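Local coordinates for protein 7,8-dihydro-6-hydroxymethylpterin pyrophosphokinase-dihydropteroate synthase (Plasmodium falciparum, PDB 6JWY) that probably catalyses two steps of folate synthesis, ATP-dependent pyrophosphorylation of 6-hydroxymethyl-7,8-dihydropterin and condensation of the resulting diphosphate with 4-aminobenzoate to give 7,8-dihydropteroate, at residues A[55-60]-A[163-168]; A[186-191]-A[205-210]; A[325-330]-A[354-359]. The protein carries 1 engineered substitution. All coordinates share one frame; numbering follows the deposited sequence.

Contact 1. Residues A[55-60]-A[163-168]. With PH2 (2-amino-6-hydroxymethyl-7,8-dihydro-3H-pteridin-4-one), chain D.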
loop_
_atom_site.group_PDB
_atom_site.type_symbol
_atom_site.label_atom_id
_atom_site.label_comp_id
_atom_site.label_asym_id
_atom_site.label_seq_id
_atom_site.Cartn_x
_atom_site.Cartn_y
_atom_site.Cartn_z
ATOM N N TYR A 55 -15.715 20.182 6.129
ATOM C CA TYR A 55 -14.330 20.066 6.582
ATOM C C TYR A 55 -14.171 20.317 8.083
ATOM O O TYR A 55 -14.834 21.180 8.680
ATOM C CB TYR A 55 -13.363 20.951 5.794
ATOM C CG TYR A 55 -13.258 20.621 4.329
ATOM C CD1 TYR A 55 -14.170 21.128 3.421
ATOM C CD2 TYR A 55 -12.218 19.835 3.840
ATOM C CE1 TYR A 55 -14.073 20.825 2.068
ATOM C CE2 TYR A 55 -12.093 19.541 2.489
ATOM C CZ TYR A 55 -13.036 20.028 1.590
ATOM O OH TYR A 55 -12.953 19.739 0.242
ATOM N N GLU A 56 -13.248 19.536 8.665
ATOM C CA GLU A 56 -12.693 19.835 9.973
ATOM C C GLU A 56 -11.446 20.695 9.781
ATOM O O GLU A 56 -10.465 20.251 9.173
ATOM C CB GLU A 56 -12.300 18.551 10.691
ATOM C CG GLU A 56 -11.890 18.812 12.130
ATOM C CD GLU A 56 -11.694 17.521 12.887
ATOM O OE1 GLU A 56 -10.650 16.896 12.667
ATOM O OE2 GLU A 56 -12.593 17.133 13.647
ATOM N N THR A 57 -11.500 21.938 10.273
ATOM C CA THR A 57 -10.398 22.843 9.979
ATOM C C THR A 57 -9.750 23.396 11.245
ATOM O O THR A 57 -10.412 23.607 12.264
ATOM C CB THR A 57 -10.836 23.960 9.032
ATOM O OG1 THR A 57 -11.922 24.615 9.696
ATOM C CG2 THR A 57 -11.264 23.426 7.684
ATOM N N VAL A 58 -8.432 23.601 11.149
ATOM C CA VAL A 58 -7.626 24.246 12.174
ATOM C C VAL A 58 -8.062 25.704 12.258
ATOM O O VAL A 58 -8.175 26.376 11.236
ATOM C CB VAL A 58 -6.118 24.116 11.868
ATOM C CG1 VAL A 58 -5.271 25.200 12.522
ATOM C CG2 VAL A 58 -5.597 22.742 12.253
ATOM N N PRO A 59 -8.360 26.213 13.475
ATOM C CA PRO A 59 -8.694 27.625 13.664
ATOM C C PRO A 59 -7.667 28.559 13.037
ATOM O O PRO A 59 -6.461 28.314 13.126
ATOM C CB PRO A 59 -8.700 27.739 15.190
ATOM C CG PRO A 59 -9.243 26.397 15.609
ATOM C CD PRO A 59 -8.470 25.441 14.725
ATOM N N GLU A 60 -8.192 29.599 12.382
ATOM C CA GLU A 60 -7.407 30.644 11.756
ATOM C C GLU A 60 -7.881 31.997 12.283
ATOM O O GLU A 60 -8.498 32.776 11.556
ATOM C CB GLU A 60 -7.553 30.570 10.233
ATOM C CG GLU A 60 -6.590 29.610 9.565
ATOM C CD GLU A 60 -6.684 29.594 8.046
ATOM O OE1 GLU A 60 -7.658 28.979 7.525
ATOM O OE2 GLU A 60 -5.785 30.198 7.384
ATOM N N PHE A 163 -12.863 23.961 13.863
ATOM C CA PHE A 163 -14.058 24.397 13.146
ATOM C C PHE A 163 -14.584 23.279 12.244
ATOM O O PHE A 163 -13.807 22.453 11.751
ATOM C CB PHE A 163 -13.790 25.678 12.345
ATOM C CG PHE A 163 -13.653 26.903 13.207
ATOM C CD1 PHE A 163 -14.774 27.606 13.625
ATOM C CD2 PHE A 163 -12.407 27.328 13.649
ATOM C CE1 PHE A 163 -14.650 28.719 14.448
ATOM C CE2 PHE A 163 -12.280 28.443 14.464
ATOM C CZ PHE A 163 -13.404 29.136 14.860
ATOM N N TYR A 164 -15.907 23.300 12.021
ATOM C CA TYR A 164 -16.543 22.493 10.990
ATOM C C TYR A 164 -17.152 23.408 9.939
ATOM O O TYR A 164 -18.148 24.075 10.213
ATOM C CB TYR A 164 -17.494 21.476 11.624
ATOM C CG TYR A 164 -16.693 20.598 12.537
ATOM C CD1 TYR A 164 -16.364 21.040 13.813
ATOM C CD2 TYR A 164 -16.116 19.429 12.067
ATOM C CE1 TYR A 164 -15.543 20.292 14.641
ATOM C CE2 TYR A 164 -15.309 18.663 12.891
ATOM C CZ TYR A 164 -15.016 19.103 14.173
ATOM O OH TYR A 164 -14.200 18.362 14.968
ATOM N N ASN A 165 -16.550 23.409 8.739
ATOM C CA ASN A 165 -16.907 24.365 7.701
ATOM C C ASN A 165 -17.629 23.725 6.517
ATOM O O ASN A 165 -17.465 22.544 6.205
ATOM C CB ASN A 165 -15.681 25.097 7.171
ATOM C CG ASN A 165 -15.110 26.054 8.196
ATOM O OD1 ASN A 165 -14.009 25.829 8.710
ATOM N ND2 ASN A 165 -15.855 27.103 8.517
ATOM N N LEU A 166 -18.353 24.589 5.798
ATOM C CA LEU A 166 -19.130 24.222 4.628
ATOM C C LEU A 166 -19.437 25.488 3.834
ATOM O O LEU A 166 -19.798 26.493 4.440
ATOM C CB LEU A 166 -20.429 23.612 5.166
ATOM C CG LEU A 166 -21.456 23.256 4.102
ATOM C CD1 LEU A 166 -20.782 22.442 3.015
ATOM C CD2 LEU A 166 -22.593 22.466 4.716
ATOM N N THR A 167 -19.288 25.451 2.504
ATOM C CA THR A 167 -19.810 26.554 1.699
ATOM C C THR A 167 -20.985 26.097 0.832
ATOM O O THR A 167 -21.160 24.906 0.576
ATOM C CB THR A 167 -18.761 27.210 0.790
ATOM O OG1 THR A 167 -18.181 26.226 -0.063
ATOM C CG2 THR A 167 -17.698 27.982 1.535
ATOM N N VAL A 168 -21.740 27.082 0.332
ATOM C CA VAL A 168 -23.042 26.881 -0.299
ATOM C C VAL A 168 -23.166 27.925 -1.404
ATOM O O VAL A 168 -22.799 29.078 -1.209
ATOM C CB VAL A 168 -24.176 27.090 0.733
ATOM C CG1 VAL A 168 -25.541 26.868 0.136
ATOM C CG2 VAL A 168 -24.021 26.213 1.956
HETATM N N1 PH2 D . -14.104 31.343 11.998
HETATM C C2 PH2 D . -13.556 32.335 12.714
HETATM C C3 PH2 D . -12.104 32.427 13.067
HETATM N N4 PH2 D . -11.313 31.300 12.594
HETATM N N5 PH2 D . -11.082 29.270 11.419
HETATM C C6 PH2 D . -11.610 28.275 10.710
HETATM N N6 PH2 D . -10.847 27.262 10.281
HETATM N N7 PH2 D . -12.946 28.244 10.397
HETATM C C8 PH2 D . -13.807 29.237 10.801
HETATM O O8 PH2 D . -15.004 29.144 10.489
HETATM C C9 PH2 D . -13.264 30.297 11.557
HETATM C C10 PH2 D . -11.878 30.285 11.855
HETATM C C11 PH2 D . -14.448 33.446 13.206
HETATM O O4 PH2 D . -15.811 33.074 13.292
#
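Thr57 and Asn165 meet side chain to side chain at about a right angle: Thr57 OG1 donates to Asn165 OD1 over 2.6 Å, coming in nearly along the C=O axis. Both groups also hold the dihydropterin. Asn165 OD1 accepts from pterin N7 in an almost straight bond (178° at the hydrogen), while Asn165 ND2 donates to pterin O8 over 3.0 Å. The amide therefore matches the lactam edge donor for acceptor, which fixes its flip. Thr57 OG1 accepts a hydrogen bond from pterin N6 at 2.9 Å; with chi1 at 58° the hydroxyl is tucked between backbone N and carbonyl carbon, within range of both partners. Val58 O takes a second bond from N6, and Glu60 N donates to pterin N5 over 3.1 Å.

The pterin lies over one face of the Phe163 ring, its C9 3.4 Å above the ring centre, and Pro59 CB sits at the ring edge, 3.7 Å from Phe163 CE2. This is the pterin pocket of the HPPK part, built on the antiparallel sheet of a ferredoxin-like fold. Neighbouring strands 46-57 and 163-172 form hydrogen-bonded pairs at Tyr55-Asn165 and Thr57-Phe163, which set Thr57, Phe163 and Asn165 on one face. Tyr55, on that same face, sends its OH to Asp335 and Arg374.

On the face away from the pterin, Glu56 and Tyr164 run side by side, the extended Glu56 placing CG 3.5 Å from Tyr164 CE2. Tyr164 OH hydrogen-bonds to Glu56 OE2, though the modelled 2.4 Å is doubtfully short. Tyr384 is a second partner of that carboxylate.

Contact 2. Residues A[186-191]-A[205-210]. With MG (magnesium ion), chain G; ATP (adenosine-5'-triphosphate), chain E.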
loop_
_atom_site.group_PDB
_atom_site.type_symbol
_atom_site.label_atom_id
_atom_site.label_comp_id
_atom_site.label_asym_id
_atom_site.label_seq_id
_atom_site.Cartn_x
_atom_site.Cartn_y
_atom_site.Cartn_z
ATOM N N TYR A 186 -31.063 36.855 11.349
ATOM C CA TYR A 186 -32.268 36.286 11.924
ATOM C C TYR A 186 -32.083 34.781 12.099
ATOM O O TYR A 186 -32.372 34.222 13.160
ATOM C CB TYR A 186 -33.467 36.563 11.017
ATOM C CG TYR A 186 -34.799 36.272 11.661
ATOM C CD1 TYR A 186 -35.169 36.929 12.824
ATOM C CD2 TYR A 186 -35.684 35.356 11.119
ATOM C CE1 TYR A 186 -36.383 36.690 13.439
ATOM C CE2 TYR A 186 -36.905 35.103 11.723
ATOM C CZ TYR A 186 -37.254 35.768 12.889
ATOM O OH TYR A 186 -38.443 35.541 13.523
ATOM N N ILE A 187 -31.589 34.133 11.038
ATOM C CA ILE A 187 -31.379 32.697 11.060
ATOM C C ILE A 187 -30.434 32.352 12.209
ATOM O O ILE A 187 -30.706 31.418 12.955
ATOM C CB ILE A 187 -30.881 32.165 9.699
ATOM C CG1 ILE A 187 -31.941 32.318 8.603
ATOM C CG2 ILE A 187 -30.422 30.726 9.833
ATOM C CD1 ILE A 187 -31.453 31.963 7.214
ATOM N N GLU A 188 -29.350 33.128 12.367
ATOM C CA GLU A 188 -28.368 32.850 13.408
ATOM C C GLU A 188 -29.006 32.946 14.793
ATOM O O GLU A 188 -28.677 32.147 15.666
ATOM C CB GLU A 188 -27.155 33.767 13.311
ATOM C CG GLU A 188 -26.101 33.268 12.355
ATOM C CD GLU A 188 -24.967 34.255 12.157
ATOM O OE1 GLU A 188 -24.987 35.308 12.808
ATOM O OE2 GLU A 188 -24.067 33.973 11.354
ATOM N N GLU A 189 -29.928 33.903 14.969
ATOM C CA GLU A 189 -30.641 34.092 16.223
ATOM C C GLU A 189 -31.596 32.923 16.478
ATOM O O GLU A 189 -31.548 32.322 17.547
ATOM C CB GLU A 189 -31.381 35.432 16.248
ATOM C CG GLU A 189 -30.468 36.645 16.165
ATOM C CD GLU A 189 -29.545 36.876 17.353
ATOM O OE1 GLU A 189 -30.034 37.362 18.395
ATOM O OE2 GLU A 189 -28.335 36.565 17.234
ATOM N N LEU A 190 -32.455 32.604 15.495
ATOM C CA LEU A 190 -33.396 31.498 15.599
ATOM C C LEU A 190 -32.668 30.255 16.096
ATOM O O LEU A 190 -33.237 29.436 16.822
ATOM C CB LEU A 190 -33.989 31.192 14.221
ATOM C CG LEU A 190 -35.040 32.167 13.694
ATOM C CD1 LEU A 190 -35.495 31.766 12.298
ATOM C CD2 LEU A 190 -36.228 32.244 14.638
ATOM N N MET A 191 -31.404 30.123 15.687
ATOM C CA MET A 191 -30.671 28.898 15.931
ATOM C C MET A 191 -30.036 28.913 17.321
ATOM O O MET A 191 -29.345 27.972 17.698
ATOM C CB MET A 191 -29.633 28.678 14.831
ATOM C CG MET A 191 -30.227 27.962 13.632
ATOM S SD MET A 191 -28.894 27.224 12.670
ATOM C CE MET A 191 -28.861 28.343 11.275
ATOM N N ARG A 205 -21.609 30.974 19.277
ATOM C CA ARG A 205 -20.609 30.312 18.389
ATOM C C ARG A 205 -21.160 28.976 17.886
ATOM O O ARG A 205 -20.409 28.138 17.375
ATOM C CB ARG A 205 -19.251 30.167 19.093
ATOM C CG ARG A 205 -19.291 29.343 20.374
ATOM C CD ARG A 205 -17.946 29.174 21.057
ATOM N NE ARG A 205 -18.052 28.322 22.239
ATOM C CZ ARG A 205 -18.294 28.749 23.478
ATOM N NH1 ARG A 205 -18.465 30.039 23.722
ATOM N NH2 ARG A 205 -18.370 27.879 24.471
ATOM N N ILE A 206 -22.482 28.799 18.038
ATOM C CA ILE A 206 -23.185 27.642 17.504
ATOM C C ILE A 206 -23.106 27.645 15.976
ATOM O O ILE A 206 -22.777 26.620 15.390
ATOM C CB ILE A 206 -24.638 27.574 18.016
ATOM C CG1 ILE A 206 -25.246 26.188 17.783
ATOM C CG2 ILE A 206 -25.503 28.675 17.416
ATOM C CD1 ILE A 206 -26.755 26.182 17.692
ATOM N N ILE A 207 -23.397 28.797 15.348
ATOM C CA ILE A 207 -23.390 28.921 13.903
ATOM C C ILE A 207 -22.918 30.321 13.494
ATOM O O ILE A 207 -23.411 31.326 14.004
ATOM C CB ILE A 207 -24.784 28.566 13.340
ATOM C CG1 ILE A 207 -24.807 28.437 11.811
ATOM C CG2 ILE A 207 -25.843 29.547 13.821
ATOM C CD1 ILE A 207 -23.834 27.418 11.261
ATOM N N ASP A 208 -21.962 30.374 12.556
ATOM C CA ASP A 208 -21.573 31.600 11.874
ATOM C C ASP A 208 -21.819 31.443 10.372
ATOM O O ASP A 208 -21.259 30.547 9.745
ATOM C CB ASP A 208 -20.118 31.955 12.195
ATOM C CG ASP A 208 -19.562 33.207 11.524
ATOM O OD1 ASP A 208 -20.318 34.172 11.287
ATOM O OD2 ASP A 208 -18.345 33.224 11.266
ATOM N N ILE A 209 -22.651 32.324 9.795
ATOM C CA ILE A 209 -22.974 32.305 8.375
ATOM C C ILE A 209 -22.558 33.642 7.785
ATOM O O ILE A 209 -23.063 34.672 8.214
ATOM C CB ILE A 209 -24.477 32.037 8.115
ATOM C CG1 ILE A 209 -25.083 30.989 9.053
ATOM C CG2 ILE A 209 -24.714 31.672 6.661
ATOM C CD1 ILE A 209 -26.587 30.809 8.868
ATOM N N ASP A 210 -21.683 33.605 6.776
ATOM C CA ASP A 210 -21.105 34.800 6.184
ATOM C C ASP A 210 -21.416 34.817 4.688
ATOM O O ASP A 210 -21.528 33.747 4.079
ATOM C CB ASP A 210 -19.586 34.816 6.366
ATOM C CG ASP A 210 -19.097 34.861 7.814
ATOM O OD1 ASP A 210 -19.693 35.621 8.619
ATOM O OD2 ASP A 210 -18.106 34.136 8.144
HETATM MG MG MG G . -18.557 35.580 10.474
HETATM P PG ATP E . -14.790 37.987 11.787
HETATM O O1G ATP E . -14.870 36.975 10.662
HETATM O O2G ATP E . -13.652 37.692 12.751
HETATM O O3G ATP E . -14.767 39.414 11.270
HETATM P PB ATP E . -17.054 36.734 13.363
HETATM O O1B ATP E . -16.373 36.325 14.630
HETATM O O2B ATP E . -17.445 35.687 12.371
HETATM O O3B ATP E . -16.180 37.876 12.643
HETATM P PA ATP E . -19.818 37.690 13.089
HETATM O O1A ATP E . -19.885 36.907 11.818
HETATM O O2A ATP E . -20.849 37.398 14.130
HETATM O O3A ATP E . -18.366 37.564 13.752
HETATM O "O5'" ATP E . -19.833 39.259 12.760
HETATM C "C5'" ATP E . -18.900 39.819 11.801
HETATM C "C4'" ATP E . -19.525 41.054 11.209
HETATM O "O4'" ATP E . -18.856 41.403 9.974
HETATM C "C3'" ATP E . -20.984 40.914 10.767
HETATM O "O3'" ATP E . -21.906 41.018 11.842
HETATM C "C2'" ATP E . -21.130 42.098 9.813
HETATM O "O2'" ATP E . -21.498 43.247 10.540
HETATM C "C1'" ATP E . -19.726 42.215 9.217
HETATM N N9 ATP E . -19.609 41.864 7.805
HETATM C C8 ATP E . -19.070 42.662 6.843
HETATM N N7 ATP E . -19.093 42.113 5.653
HETATM C C5 ATP E . -19.679 40.867 5.853
HETATM C C6 ATP E . -19.980 39.803 4.975
HETATM N N6 ATP E . -19.707 39.818 3.674
HETATM N N1 ATP E . -20.561 38.704 5.508
HETATM C C2 ATP E . -20.817 38.688 6.823
HETATM N N3 ATP E . -20.571 39.623 7.735
HETATM C C4 ATP E . -20.000 40.703 7.182
HETATM O O HOH W 1 -22.600 36.152 10.173
HETATM O O HOH W 2 -16.360 34.983 10.035
HETATM O O HOH W 3 -17.797 37.627 9.480
#
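Glu188 lays its side chain across Ile207, CG packing 4.0 Å from Ile207 CG2, before its carboxylate reaches the backbone of the next strand. That strand, 208-214, opens with the Asp208-x-Asp210 pair that binds magnesium in the HPPK active site, and helix 177-190 runs behind it, nearly antiparallel, with segment axes 9.0 Å apart. The one direct hydrogen bond across the contact runs from Ile209 N to Glu188 OE2: 2.7 Å long, 167° at the hydrogen, the N-H meeting OE2 almost head-on. Extended beyond CG (chi2 174°), the glutamate reaches from helix to strand.

Around this polar link the fit is aliphatic. Met191, its chain bent at chi3, sets SD 4.0 Å from Ile207 CG2 and turns CE toward Ile209 CD1. Ile187 CG2 meets the same CD1, the two isoleucines crossing at about a right angle. Thr36, Ala37 and Leu40 of helix 30-44 close in on Met191 and Ile187.

Ile207, just before the strand, and Ile209 within it point to the helix, while Asp208 and Asp210 leave the backbone on the other side, where their carboxylates meet the magnesium ion. Because Ile209 lies between the two metal ligands, the bond to its N probably helps to position them. Glu188 has itself been seen at a magnesium site of this protein, yet in this model its OE2 does not bind the ion described here. Asp208 grips that ion with both carboxylate oxygens and Asp210 adds OD1 at 2.2 Å; ATP O1A and O2B and two waters complete the shell, one of the waters also donating to Asp210 OD2 and ATP O1G.

Contact 3. Residues A[325-330]-A[354-359]. With PH2 (2-amino-6-hydroxymethyl-7,8-dihydro-3H-pteridin-4-one), chain D.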
loop_
_atom_site.group_PDB
_atom_site.type_symbol
_atom_site.label_atom_id
_atom_site.label_comp_id
_atom_site.label_asym_id
_atom_site.label_seq_id
_atom_site.Cartn_x
_atom_site.Cartn_y
_atom_site.Cartn_z
ATOM N N HIS A 325 -7.722 34.925 2.724
ATOM C CA HIS A 325 -6.770 34.855 3.827
ATOM C C HIS A 325 -6.921 33.573 4.640
ATOM O O HIS A 325 -6.016 33.214 5.389
ATOM C CB HIS A 325 -6.928 36.061 4.773
ATOM C CG HIS A 325 -6.535 37.347 4.120
ATOM N ND1 HIS A 325 -5.310 37.511 3.493
ATOM C CD2 HIS A 325 -7.204 38.506 3.944
ATOM C CE1 HIS A 325 -5.248 38.716 2.961
ATOM N NE2 HIS A 325 -6.394 39.351 3.232
ATOM N N ARG A 326 -8.067 32.895 4.503
ATOM C CA ARG A 326 -8.376 31.760 5.356
ATOM C C ARG A 326 -8.370 30.466 4.546
ATOM O O ARG A 326 -9.149 30.299 3.616
ATOM C CB ARG A 326 -9.731 31.990 6.013
ATOM C CG ARG A 326 -9.627 32.205 7.505
ATOM C CD ARG A 326 -11.008 32.415 8.064
ATOM N NE ARG A 326 -10.905 33.351 9.171
ATOM C CZ ARG A 326 -11.940 33.940 9.741
ATOM N NH1 ARG A 326 -13.164 33.687 9.308
ATOM N NH2 ARG A 326 -11.744 34.779 10.741
ATOM N N TYR A 327 -7.490 29.539 4.911
ATOM C CA TYR A 327 -7.398 28.289 4.177
ATOM C C TYR A 327 -8.774 27.615 4.074
ATOM O O TYR A 327 -9.187 27.208 2.989
ATOM C CB TYR A 327 -6.384 27.345 4.833
ATOM C CG TYR A 327 -6.258 26.034 4.102
ATOM C CD1 TYR A 327 -5.781 25.995 2.799
ATOM C CD2 TYR A 327 -6.634 24.841 4.692
ATOM C CE1 TYR A 327 -5.667 24.803 2.101
ATOM C CE2 TYR A 327 -6.507 23.637 4.014
ATOM C CZ TYR A 327 -6.029 23.622 2.715
ATOM O OH TYR A 327 -5.910 22.459 2.014
ATOM N N SER A 328 -9.459 27.483 5.219
ATOM C CA SER A 328 -10.664 26.692 5.310
ATOM C C SER A 328 -11.683 27.200 4.292
ATOM O O SER A 328 -12.442 26.411 3.726
ATOM C CB SER A 328 -11.216 26.717 6.712
ATOM O OG SER A 328 -11.769 27.985 7.031
ATOM N N ILE A 329 -11.662 28.515 4.039
ATOM C CA ILE A 329 -12.586 29.120 3.092
ATOM C C ILE A 329 -12.172 28.756 1.674
ATOM O O ILE A 329 -13.026 28.400 0.876
ATOM C CB ILE A 329 -12.711 30.641 3.312
ATOM C CG1 ILE A 329 -13.531 30.947 4.571
ATOM C CG2 ILE A 329 -13.271 31.327 2.070
ATOM C CD1 ILE A 329 -13.562 32.409 4.948
ATOM N N LEU A 330 -10.875 28.822 1.350
ATOM C CA LEU A 330 -10.464 28.504 -0.015
ATOM C C LEU A 330 -10.681 27.006 -0.270
ATOM O O LEU A 330 -11.032 26.586 -1.384
ATOM C CB LEU A 330 -9.004 28.915 -0.248
ATOM C CG LEU A 330 -8.733 30.418 -0.435
ATOM C CD1 LEU A 330 -7.273 30.753 -0.170
ATOM C CD2 LEU A 330 -9.139 30.939 -1.808
ATOM N N ASN A 354 -4.157 26.591 -4.599
ATOM C CA ASN A 354 -2.954 25.822 -4.875
ATOM C C ASN A 354 -1.755 26.566 -4.309
ATOM O O ASN A 354 -0.897 25.968 -3.653
ATOM C CB ASN A 354 -2.760 25.626 -6.378
ATOM C CG ASN A 354 -3.605 24.504 -6.942
ATOM O OD1 ASN A 354 -4.026 23.606 -6.206
ATOM N ND2 ASN A 354 -3.852 24.545 -8.242
ATOM N N LYS A 355 -1.730 27.878 -4.584
ATOM C CA LYS A 355 -0.667 28.756 -4.133
ATOM C C LYS A 355 -0.586 28.657 -2.619
ATOM O O LYS A 355 0.482 28.389 -2.085
ATOM C CB LYS A 355 -0.824 30.180 -4.676
ATOM C CG LYS A 355 -0.405 30.340 -6.135
ATOM C CD LYS A 355 -0.582 31.729 -6.716
ATOM C CE LYS A 355 -0.469 31.757 -8.229
ATOM N NZ LYS A 355 0.883 32.146 -8.704
ATOM N N TYR A 356 -1.731 28.783 -1.948
ATOM C CA TYR A 356 -1.766 28.704 -0.495
ATOM C C TYR A 356 -1.124 27.407 0.003
ATOM O O TYR A 356 -0.401 27.415 0.995
ATOM C CB TYR A 356 -3.205 28.824 -0.005
ATOM C CG TYR A 356 -3.358 29.334 1.402
ATOM C CD1 TYR A 356 -2.971 28.564 2.494
ATOM C CD2 TYR A 356 -3.934 30.571 1.645
ATOM C CE1 TYR A 356 -3.128 29.022 3.793
ATOM C CE2 TYR A 356 -4.097 31.044 2.938
ATOM C CZ TYR A 356 -3.698 30.267 4.007
ATOM O OH TYR A 356 -3.881 30.722 5.276
ATOM N N VAL A 357 -1.388 26.291 -0.686
ATOM C CA VAL A 357 -0.888 24.996 -0.242
ATOM C C VAL A 357 0.626 24.935 -0.461
ATOM O O VAL A 357 1.349 24.376 0.374
ATOM C CB VAL A 357 -1.633 23.826 -0.925
ATOM C CG1 VAL A 357 -1.076 22.466 -0.536
ATOM C CG2 VAL A 357 -3.133 23.884 -0.658
ATOM N N SER A 358 1.077 25.505 -1.596
ATOM C CA SER A 358 2.485 25.641 -1.947
ATOM C C SER A 358 3.236 26.478 -0.910
ATOM O O SER A 358 4.222 26.000 -0.355
ATOM C CB SER A 358 2.650 26.214 -3.328
ATOM O OG SER A 358 2.100 25.339 -4.307
ATOM N N ARG A 359 2.747 27.700 -0.634
ATOM C CA ARG A 359 3.415 28.648 0.249
ATOM C C ARG A 359 3.746 28.002 1.588
ATOM O O ARG A 359 4.863 28.126 2.077
ATOM C CB ARG A 359 2.634 29.953 0.451
ATOM C CG ARG A 359 2.864 30.957 -0.668
ATOM C CD ARG A 359 2.065 32.251 -0.689
ATOM N NE ARG A 359 1.580 32.565 -2.036
ATOM C CZ ARG A 359 2.331 32.807 -3.117
ATOM N NH1 ARG A 359 3.655 32.786 -3.047
ATOM N NH2 ARG A 359 1.743 33.067 -4.274
HETATM N N1 PH2 D . -14.104 31.343 11.998
HETATM C C2 PH2 D . -13.556 32.335 12.714
HETATM C C3 PH2 D . -12.104 32.427 13.067
HETATM N N4 PH2 D . -11.313 31.300 12.594
HETATM N N5 PH2 D . -11.082 29.270 11.419
HETATM C C6 PH2 D . -11.610 28.275 10.710
HETATM N N6 PH2 D . -10.847 27.262 10.281
HETATM N N7 PH2 D . -12.946 28.244 10.397
HETATM C C8 PH2 D . -13.807 29.237 10.801
HETATM O O8 PH2 D . -15.004 29.144 10.489
HETATM C C9 PH2 D . -13.264 30.297 11.557
HETATM C C10 PH2 D . -11.878 30.285 11.855
HETATM C C11 PH2 D . -14.448 33.446 13.206
HETATM O O4 PH2 D . -15.811 33.074 13.292
#
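The first turn of helix 327-336, which flanks the pterin pocket, packs against helix 349-362 chiefly through two tyrosines, Tyr327 and Tyr356. Their rings cross obliquely, centroids 5.7 Å apart and planes at 38°. Tyr356 CE1 rests 3.8 Å from Tyr327 CB, and Tyr327 CA lies over one face of the Tyr356 ring, toward its rim. A chi1 of -155° turns the Tyr356 ring off its helix toward residues 325-330, bringing its OH to 3.3 Å from His325 O; whether the proton goes there is unsettled, because Glu60 OE2 is a competing acceptor. Leu330 CD1 touches Tyr356 CD2, and Val357 CG2 meets Tyr327 CE1 at 3.9 Å. Tyr327 OH bonds to Tyr353, just before the second segment on its helix.

Arg326, at the N-cap position, points the other way. Its guanidinium lays one face over the pterin, with NH2 3.3 Å from pterin C3, and also makes a cation-pi contact with Tyr322. The helix thus stands between the ligand and helix 349-362, while Glu60, just beyond the end of strand 46-57, accepts from the backbone N of Tyr327 and Ser328 at its first turn.

In the fold
The pterin ties contact 1 to contact 3: the strands and the loop after the first of them hold its polar edge and one face, while Arg326 lies over it from the 325-330 side. These two contacts, with centres 13 Å apart, touch directly through Glu60, and Thr57 CG2 packs on Ser328 CB at 3.4 Å. Contact 2 supplies the metal side of the HPPK site. Its centre is 15 Å from that of contact 1 and 25 Å from that of contact 3. Even so, the side chain of Asp208 comes within about 3 Å of the bound PH2, the pterin. It is about 6 Å from the Arg326 side chain. Contacts 1 and 2 share one antiparallel sheet, with strand 16-24 between strands 163-172 and 208-214.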